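Local coordinates for DegV family protein (PDB 3LUP) that binds a long-chain fatty acid such as elaidic acid and may take part in lipid transport or fatty acid metabolism, at residues V131-M136 / G280-N285; T85-L90 / P111-A116; D119-S124 / S153-I158. One frame throughout, in Å; residues are numbered along the deposited sequence.

Interaction 1. Residues V131-M136 / G280-N285; sequences VRNALM and GITPKN
Asn133, on helix 124-138, reaches across to the chain end that follows strand 277-283 and lies against Asn285. With CG anti to its own carbonyl carbon (chi1 -69°), the amide of Asn133 runs past the side chain of Asn285 in the opposite direction, the two amide planes 27° apart. CB comes first, with Asn285 OD1 at 3.4 Å. At CG the nearest atom of the other segment is again Asn285 OD1, with CB of the same residue a little farther off. OD1 passes Asn285 CB at 3.9 Å, but its polar partner is Arg132 next door, whose NE donates over 3.0 Å in the plane of both the carbonyl and the guanidinium. ND2 completes the side chain: its main partner is Gln154 OE1, and it gives a weak hydrogen bond to Pro283 O at 3.5 Å and lies 4.0 Å from Thr282 CG2. A water donates to Pro283 O and accepts weakly from Asn133 ND2 and Arg132 NH1, bridging helix and strand. With OD1 accepting and ND2 donating, these bonds are consistent with the modelled orientation of the amide.

Selenomethionine Met136, one turn along, flanks the amide nitrogen of Asn285, its CB 3.5 Å from Asn285 ND2. Arg132 is also held by a salt bridge to Asp231 of strand 230-236. The contact thus joins a helix packed on strand 6-11 of the parallel sheet to a strand of the mixed six-stranded sheet, two parts of the DegV fold, and that strand reaches the fatty acid pocket at Gly280.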
loop_
_atom_site.group_PDB
_atom_site.type_symbol
_atom_site.label_atom_id
_atom_site.label_comp_id
_atom_site.label_asym_id
_atom_site.label_seq_id
_atom_site.Cartn_x
_atom_site.Cartn_y
_atom_site.Cartn_z
ATOM N N VAL A 131 8.830 5.951 0.353
ATOM C CA VAL A 131 8.983 7.293 -0.177
ATOM C C VAL A 131 9.799 8.126 0.804
ATOM O O VAL A 131 10.865 8.632 0.461
ATOM C CB VAL A 131 7.599 7.935 -0.440
ATOM C CG1 VAL A 131 7.724 9.404 -0.813
ATOM C CG2 VAL A 131 6.834 7.139 -1.517
ATOM N N ARG A 132 9.300 8.231 2.032
ATOM C CA ARG A 132 10.007 8.885 3.118
ATOM C C ARG A 132 11.468 8.413 3.261
ATOM O O ARG A 132 12.370 9.237 3.386
ATOM C CB ARG A 132 9.226 8.660 4.409
ATOM C CG ARG A 132 9.635 9.514 5.581
ATOM C CD ARG A 132 10.771 8.899 6.375
ATOM N NE ARG A 132 10.512 7.496 6.688
ATOM C CZ ARG A 132 9.762 7.076 7.701
ATOM N NH1 ARG A 132 9.599 5.772 7.903
ATOM N NH2 ARG A 132 9.171 7.949 8.512
ATOM N N ASN A 133 11.696 7.103 3.259
ATOM C CA ASN A 133 13.050 6.551 3.370
ATOM C C ASN A 133 13.964 7.052 2.266
ATOM O O ASN A 133 15.081 7.504 2.529
ATOM C CB ASN A 133 13.041 5.016 3.388
ATOM C CG ASN A 133 12.437 4.458 4.650
ATOM O OD1 ASN A 133 11.991 5.212 5.512
ATOM N ND2 ASN A 133 12.396 3.136 4.766
ATOM N N ALA A 134 13.476 6.985 1.032
ATOM C CA ALA A 134 14.262 7.398 -0.115
ATOM C C ALA A 134 14.624 8.871 0.013
ATOM O O ALA A 134 15.706 9.290 -0.390
ATOM C CB ALA A 134 13.507 7.142 -1.403
ATOM N N LEU A 135 13.717 9.648 0.599
ATOM C CA LEU A 135 13.958 11.068 0.846
ATOM C C LEU A 135 15.115 11.342 1.794
ATOM O O LEU A 135 15.985 12.153 1.477
ATOM C CB LEU A 135 12.692 11.757 1.347
ATOM C CG LEU A 135 11.976 12.631 0.317
ATOM C CD1 LEU A 135 11.429 11.824 -0.832
ATOM C CD2 LEU A 135 10.868 13.392 1.009
HETATM N N MSE A 136 15.125 10.669 2.946
HETATM C CA MSE A 136 16.209 10.835 3.916
HETATM C C MSE A 136 17.556 10.343 3.341
HETATM O O MSE A 136 18.608 10.886 3.677
HETATM C CB MSE A 136 15.912 10.117 5.241
HETATM C CG MSE A 136 14.514 10.278 5.840
HETATM SE SE MSE A 136 14.276 8.950 7.318
HETATM C CE MSE A 136 15.497 9.742 8.644
ATOM N N GLY A 280 1.317 -3.482 8.512
ATOM C CA GLY A 280 2.442 -3.431 7.595
ATOM C C GLY A 280 3.670 -3.016 8.373
ATOM O O GLY A 280 3.579 -2.128 9.240
ATOM N N ILE A 281 4.800 -3.672 8.082
ATOM C CA ILE A 281 6.092 -3.299 8.654
ATOM C C ILE A 281 7.072 -2.841 7.570
ATOM O O ILE A 281 7.022 -3.306 6.422
ATOM C CB ILE A 281 6.730 -4.429 9.525
ATOM C CG1 ILE A 281 7.282 -5.563 8.648
ATOM C CG2 ILE A 281 5.754 -4.902 10.646
ATOM C CD1 ILE A 281 7.986 -6.674 9.402
ATOM N N THR A 282 7.949 -1.919 7.949
ATOM C CA THR A 282 8.955 -1.384 7.061
ATOM C C THR A 282 10.229 -1.238 7.865
ATOM O O THR A 282 10.178 -0.738 8.990
ATOM C CB THR A 282 8.569 0.023 6.540
ATOM O OG1 THR A 282 7.266 -0.029 5.969
ATOM C CG2 THR A 282 9.537 0.505 5.486
ATOM N N PRO A 283 11.380 -1.656 7.290
ATOM C CA PRO A 283 12.660 -1.450 7.952
ATOM C C PRO A 283 12.899 0.032 8.220
ATOM O O PRO A 283 12.555 0.874 7.397
ATOM C CB PRO A 283 13.671 -1.935 6.913
ATOM C CG PRO A 283 12.898 -2.812 6.005
ATOM C CD PRO A 283 11.540 -2.274 5.957
ATOM N N LYS A 284 13.473 0.350 9.371
ATOM C CA LYS A 284 13.935 1.703 9.601
ATOM C C LYS A 284 15.108 2.044 8.689
ATOM O O LYS A 284 16.000 1.226 8.441
ATOM C CB LYS A 284 14.301 1.931 11.064
ATOM C CG LYS A 284 13.089 2.108 11.925
ATOM C CD LYS A 284 13.452 2.496 13.325
ATOM C CE LYS A 284 12.261 2.257 14.216
ATOM N NZ LYS A 284 12.491 2.784 15.570
ATOM N N ASN A 285 15.054 3.264 8.174
ATOM C CA ASN A 285 16.119 3.853 7.396
ATOM C C ASN A 285 17.392 4.034 8.230
ATOM O O ASN A 285 18.344 3.260 8.109
ATOM C CB ASN A 285 15.651 5.212 6.869
ATOM C CG ASN A 285 16.261 5.553 5.536
ATOM O OD1 ASN A 285 16.185 4.765 4.599
ATOM N ND2 ASN A 285 16.868 6.728 5.438
HETATM O O HOH W 1 10.553 2.711 7.665
#

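Interaction 2. Residues T85-L90 / P111-A116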
loop_
_atom_site.group_PDB
_atom_site.type_symbol
_atom_site.label_atom_id
_atom_site.label_comp_id
_atom_site.label_asym_id
_atom_site.label_seq_id
_atom_site.Cartn_x
_atom_site.Cartn_y
_atom_site.Cartn_z
ATOM N N THR A 85 16.912 15.639 -12.186
ATOM C CA THR A 85 17.852 14.763 -12.905
ATOM C C THR A 85 17.528 13.280 -12.771
ATOM O O THR A 85 17.774 12.508 -13.694
ATOM C CB THR A 85 19.298 14.973 -12.439
ATOM O OG1 THR A 85 19.420 14.570 -11.069
ATOM C CG2 THR A 85 19.692 16.430 -12.588
ATOM N N HIS A 86 17.003 12.885 -11.617
ATOM C CA HIS A 86 16.658 11.500 -11.367
ATOM C C HIS A 86 15.227 11.398 -10.891
ATOM O O HIS A 86 14.668 12.356 -10.328
ATOM C CB HIS A 86 17.558 10.899 -10.303
ATOM C CG HIS A 86 19.010 10.860 -10.672
ATOM N ND1 HIS A 86 19.812 11.978 -10.660
ATOM C CD2 HIS A 86 19.810 9.830 -11.035
ATOM C CE1 HIS A 86 21.039 11.641 -11.013
ATOM N NE2 HIS A 86 21.063 10.343 -11.249
ATOM N N VAL A 87 14.640 10.220 -11.110
ATOM C CA VAL A 87 13.276 9.931 -10.683
ATOM C C VAL A 87 13.180 8.537 -10.049
ATOM O O VAL A 87 13.643 7.545 -10.633
ATOM C CB VAL A 87 12.288 10.033 -11.879
ATOM C CG1 VAL A 87 10.877 9.617 -11.465
ATOM C CG2 VAL A 87 12.283 11.442 -12.469
ATOM N N LEU A 88 12.572 8.471 -8.859
ATOM C CA LEU A 88 12.191 7.184 -8.253
ATOM C C LEU A 88 10.673 7.051 -8.115
ATOM O O LEU A 88 10.027 7.811 -7.382
ATOM C CB LEU A 88 12.880 6.990 -6.903
ATOM C CG LEU A 88 12.775 5.620 -6.228
ATOM C CD1 LEU A 88 13.333 4.512 -7.094
ATOM C CD2 LEU A 88 13.512 5.667 -4.907
ATOM N N GLY A 89 10.109 6.099 -8.855
ATOM C CA GLY A 89 8.668 5.853 -8.844
ATOM C C GLY A 89 8.369 4.647 -7.977
ATOM O O GLY A 89 8.809 3.525 -8.284
ATOM N N LEU A 90 7.642 4.896 -6.883
ATOM C CA LEU A 90 7.261 3.864 -5.897
ATOM C C LEU A 90 5.732 3.706 -5.809
ATOM O O LEU A 90 5.052 4.347 -4.994
ATOM C CB LEU A 90 7.850 4.181 -4.523
ATOM C CG LEU A 90 9.370 4.134 -4.374
ATOM C CD1 LEU A 90 9.755 4.580 -2.970
ATOM C CD2 LEU A 90 9.912 2.746 -4.664
ATOM N N PRO A 111 14.611 9.562 -22.028
ATOM C CA PRO A 111 16.023 9.227 -21.869
ATOM C C PRO A 111 16.846 10.321 -21.167
ATOM O O PRO A 111 17.970 10.058 -20.741
ATOM C CB PRO A 111 16.492 9.008 -23.310
ATOM C CG PRO A 111 15.590 9.846 -24.114
ATOM C CD PRO A 111 14.270 9.852 -23.432
ATOM N N ASN A 112 16.277 11.518 -21.026
ATOM C CA ASN A 112 16.964 12.621 -20.348
ATOM C C ASN A 112 16.858 12.622 -18.823
ATOM O O ASN A 112 17.393 13.516 -18.176
ATOM C CB ASN A 112 16.546 13.966 -20.929
ATOM C CG ASN A 112 17.118 14.198 -22.324
ATOM O OD1 ASN A 112 16.380 14.182 -23.315
ATOM N ND2 ASN A 112 18.442 14.409 -22.410
ATOM N N LEU A 113 16.183 11.619 -18.260
ATOM C CA LEU A 113 16.171 11.395 -16.810
ATOM C C LEU A 113 16.645 9.990 -16.495
ATOM O O LEU A 113 16.467 9.074 -17.301
ATOM C CB LEU A 113 14.763 11.539 -16.237
ATOM C CG LEU A 113 13.985 12.844 -16.352
ATOM C CD1 LEU A 113 12.502 12.503 -16.413
ATOM C CD2 LEU A 113 14.304 13.793 -15.193
ATOM N N THR A 114 17.239 9.823 -15.318
ATOM C CA THR A 114 17.557 8.507 -14.802
ATOM C C THR A 114 16.407 8.123 -13.892
ATOM O O THR A 114 16.128 8.813 -12.905
ATOM C CB THR A 114 18.879 8.499 -14.050
ATOM O OG1 THR A 114 19.924 8.858 -14.957
ATOM C CG2 THR A 114 19.169 7.119 -13.512
ATOM N N ILE A 115 15.740 7.022 -14.251
ATOM C CA ILE A 115 14.438 6.658 -13.691
ATOM C C ILE A 115 14.434 5.223 -13.204
ATOM O O ILE A 115 14.835 4.315 -13.930
ATOM C CB ILE A 115 13.324 6.804 -14.750
ATOM C CG1 ILE A 115 13.315 8.217 -15.324
ATOM C CG2 ILE A 115 11.967 6.471 -14.157
ATOM C CD1 ILE A 115 12.564 8.337 -16.639
ATOM N N ALA A 116 13.968 5.016 -11.978
ATOM C CA ALA A 116 13.776 3.659 -11.477
ATOM C C ALA A 116 12.375 3.491 -10.912
ATOM O O ALA A 116 11.943 4.270 -10.046
ATOM C CB ALA A 116 14.830 3.302 -10.447
#
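Segments Thr85-Leu90 and Pro111-Ala116 pair in parallel, the axes of their short strands 4.6 Å and 11° apart, with His86, Val87 and Leu88 opposite Thr114, Ile115 and Ala116. This is the last strand pair of the four-stranded parallel sheet, joined by a beta-alpha-beta connection through helices 99-103 and 106-109. Four backbone bonds zigzag between the strands. Thr114 N donates to Thr85 O, and Thr114 O accepts from Val87 N at 2.7 Å; Ala116 N then donates to Val87 O, while Ala116 O accepts from Gly89 N at 2.9 Å.

On one face Val87 packs its CB against Ile115 CG1, and its CG2 lies 4.1 Å from Leu113 CD1. The face of His86, Leu88, Thr114 and Ala116 is covered in part by helix 144-155, where Phe144 meets the His86 ring and touches Thr114 and Ala116. Leu88 brings CD1 to 3.9 Å from Ala116 CB. His86 and Thr114 run alongside each other in the same direction: the ring carbon CD2 of His86 comes to 3.4 Å from Thr114 CB, while His86 ND1 shares a 2.7 Å hydrogen bond with Thr85 OG1.

Interaction 3. Residues D119-S124 / S153-I158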
loop_
_atom_site.group_PDB
_atom_site.type_symbol
_atom_site.label_atom_id
_atom_site.label_comp_id
_atom_site.label_asym_id
_atom_site.label_seq_id
_atom_site.Cartn_x
_atom_site.Cartn_y
_atom_site.Cartn_z
ATOM N N ASP A 119 9.473 -2.595 -8.219
ATOM C CA ASP A 119 8.195 -3.109 -7.766
ATOM C C ASP A 119 8.186 -3.086 -6.245
ATOM O O ASP A 119 8.994 -3.752 -5.589
ATOM C CB ASP A 119 7.953 -4.520 -8.312
ATOM C CG ASP A 119 6.638 -5.136 -7.818
ATOM O OD1 ASP A 119 5.737 -4.404 -7.328
ATOM O OD2 ASP A 119 6.511 -6.375 -7.936
ATOM N N THR A 120 7.268 -2.311 -5.684
ATOM C CA THR A 120 7.234 -2.138 -4.240
ATOM C C THR A 120 6.648 -3.348 -3.561
ATOM O O THR A 120 6.937 -3.580 -2.401
ATOM C CB THR A 120 6.450 -0.895 -3.811
ATOM O OG1 THR A 120 5.062 -1.063 -4.147
ATOM C CG2 THR A 120 7.013 0.343 -4.492
ATOM N N LYS A 121 5.821 -4.109 -4.276
ATOM C CA LYS A 121 5.200 -5.332 -3.740
ATOM C C LYS A 121 4.330 -5.073 -2.513
ATOM O O LYS A 121 3.984 -5.993 -1.760
ATOM C CB LYS A 121 6.248 -6.389 -3.422
ATOM C CG LYS A 121 7.054 -6.848 -4.624
ATOM C CD LYS A 121 7.972 -7.955 -4.185
ATOM C CE LYS A 121 8.906 -8.383 -5.277
ATOM N NZ LYS A 121 9.904 -9.306 -4.665
ATOM N N ILE A 122 3.965 -3.813 -2.318
ATOM C CA ILE A 122 3.149 -3.435 -1.174
ATOM C C ILE A 122 2.271 -2.223 -1.500
ATOM O O ILE A 122 2.139 -1.840 -2.669
ATOM C CB ILE A 122 4.020 -3.269 0.110
ATOM C CG1 ILE A 122 3.169 -3.460 1.366
ATOM C CG2 ILE A 122 4.901 -2.001 0.074
ATOM C CD1 ILE A 122 2.726 -4.936 1.561
ATOM N N THR A 123 1.639 -1.660 -0.484
ATOM C CA THR A 123 0.835 -0.467 -0.659
ATOM C C THR A 123 0.580 0.134 0.712
ATOM O O THR A 123 1.213 -0.268 1.674
ATOM C CB THR A 123 -0.482 -0.768 -1.457
ATOM O OG1 THR A 123 -1.112 0.461 -1.820
ATOM C CG2 THR A 123 -1.455 -1.636 -0.662
ATOM N N SER A 124 -0.328 1.097 0.809
ATOM C CA SER A 124 -0.641 1.721 2.094
ATOM C C SER A 124 0.650 2.245 2.752
ATOM O O SER A 124 1.474 2.867 2.064
ATOM C CB SER A 124 -1.397 0.733 2.996
ATOM O OG SER A 124 -1.711 1.313 4.249
ATOM N N SER A 153 16.243 -3.634 -1.247
ATOM C CA SER A 153 16.449 -4.510 -0.094
ATOM C C SER A 153 15.424 -4.232 1.015
ATOM O O SER A 153 15.053 -5.142 1.754
ATOM C CB SER A 153 17.890 -4.430 0.437
ATOM O OG SER A 153 18.129 -3.226 1.142
ATOM N N GLN A 154 14.970 -2.981 1.120
ATOM C CA GLN A 154 13.897 -2.625 2.053
ATOM C C GLN A 154 12.571 -3.201 1.605
ATOM O O GLN A 154 11.786 -3.685 2.421
ATOM C CB GLN A 154 13.761 -1.114 2.194
ATOM C CG GLN A 154 14.650 -0.523 3.260
ATOM C CD GLN A 154 14.407 0.953 3.420
ATOM O OE1 GLN A 154 13.392 1.486 2.962
ATOM N NE2 GLN A 154 15.343 1.633 4.068
ATOM N N ILE A 155 12.324 -3.141 0.303
ATOM C CA ILE A 155 11.160 -3.790 -0.286
ATOM C C ILE A 155 11.116 -5.274 0.087
ATOM O O ILE A 155 10.054 -5.830 0.222
ATOM C CB ILE A 155 11.143 -3.588 -1.819
ATOM C CG1 ILE A 155 10.660 -2.178 -2.136
ATOM C CG2 ILE A 155 10.293 -4.657 -2.530
ATOM C CD1 ILE A 155 11.240 -1.590 -3.392
ATOM N N GLU A 156 12.279 -5.895 0.282
ATOM C CA GLU A 156 12.376 -7.308 0.677
ATOM C C GLU A 156 12.005 -7.625 2.125
ATOM O O GLU A 156 11.664 -8.765 2.441
ATOM C CB GLU A 156 13.787 -7.834 0.406
ATOM C CG GLU A 156 14.228 -7.709 -1.045
ATOM C CD GLU A 156 13.294 -8.419 -2.007
ATOM O OE1 GLU A 156 13.453 -9.648 -2.190
ATOM O OE2 GLU A 156 12.415 -7.754 -2.591
ATOM N N LYS A 157 12.096 -6.648 3.018
ATOM C CA LYS A 157 11.831 -6.915 4.423
ATOM C C LYS A 157 10.432 -6.486 4.819
ATOM O O LYS A 157 9.919 -6.945 5.825
ATOM C CB LYS A 157 12.874 -6.263 5.332
ATOM C CG LYS A 157 14.346 -6.503 4.962
ATOM C CD LYS A 157 14.761 -7.974 4.910
ATOM C CE LYS A 157 15.107 -8.525 6.275
ATOM N NZ LYS A 157 15.544 -9.960 6.212
ATOM N N ILE A 158 9.822 -5.620 4.011
ATOM C CA ILE A 158 8.442 -5.190 4.211
ATOM C C ILE A 158 7.498 -6.397 4.236
ATOM O O ILE A 158 7.703 -7.378 3.521
ATOM C CB ILE A 158 8.011 -4.171 3.132
ATOM C CG1 ILE A 158 8.638 -2.808 3.406
ATOM C CG2 ILE A 158 6.498 -3.998 3.089
ATOM C CD1 ILE A 158 8.809 -1.966 2.185
#
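The carboxylate of Glu156 presents OE2 to Lys121 NZ at 3.6 Å, a long salt bridge between the straight chain of Lys121 and the folded chain of Glu156 (chi2 -58°). NZ is held more firmly by a hydrogen bond to Glu197 O, so the bridge to Glu156 is the secondary one. The second flat group, the carboxylate of Asp119, is met from above its plane by Lys121 N, 3.1 Å from Asp119 OD1. This closes an Asx turn, and the same oxygen accepts from Ala94 N, so two backbone N-H groups grip it.

Beside these charged groups, aliphatic side chains make the rest of the contact. Ile155 places its CG2 anti to the backbone N (chi1 -78° for CG1), setting this methyl against carbonyl oxygens of the turn, 3.4 Å from Asp119 O and 3.5 Å from Thr120 O. Farther along, Ile158 CG2 is the single atom that meets the whole branched end of Ile122, closest to CG1 at 3.8 Å.

The loop between strand 114-116 and helix 124-138 is thereby packed on the C-terminal part of helix 144-155 and on Ile158. Ile155 and Ile158 also touch Leu130 of helix 124-138, and Ile158 reaches Thr282 and Pro283 of strand 277-283.

In the fold
Interactions 1 and 3, with centres 10 Å apart, are coupled through Gln154, whose OE1 lies 2.6 Å from Asn133 ND2 and whose NE2 lies 3.3 Å from Asn285 OD1, both probable hydrogen bonds. Ile158 CG2 also packs on Ile281 O. Interaction 2 lies about 19 Å from either centre, yet Leu88 CD2 meets Ala134 CB at 3.8 Å and Leu90 CD2 meets Thr120 CG2 at the same distance, tying the parallel sheet to both. Ile122, its side chain about 4 Å from elaidic acid, links interaction 3 directly to the pocket; Gly280 and Thr123 touch the fatty acid from the same segments without joining the contacts, and the Thr282 side chain stays about 8 Å away.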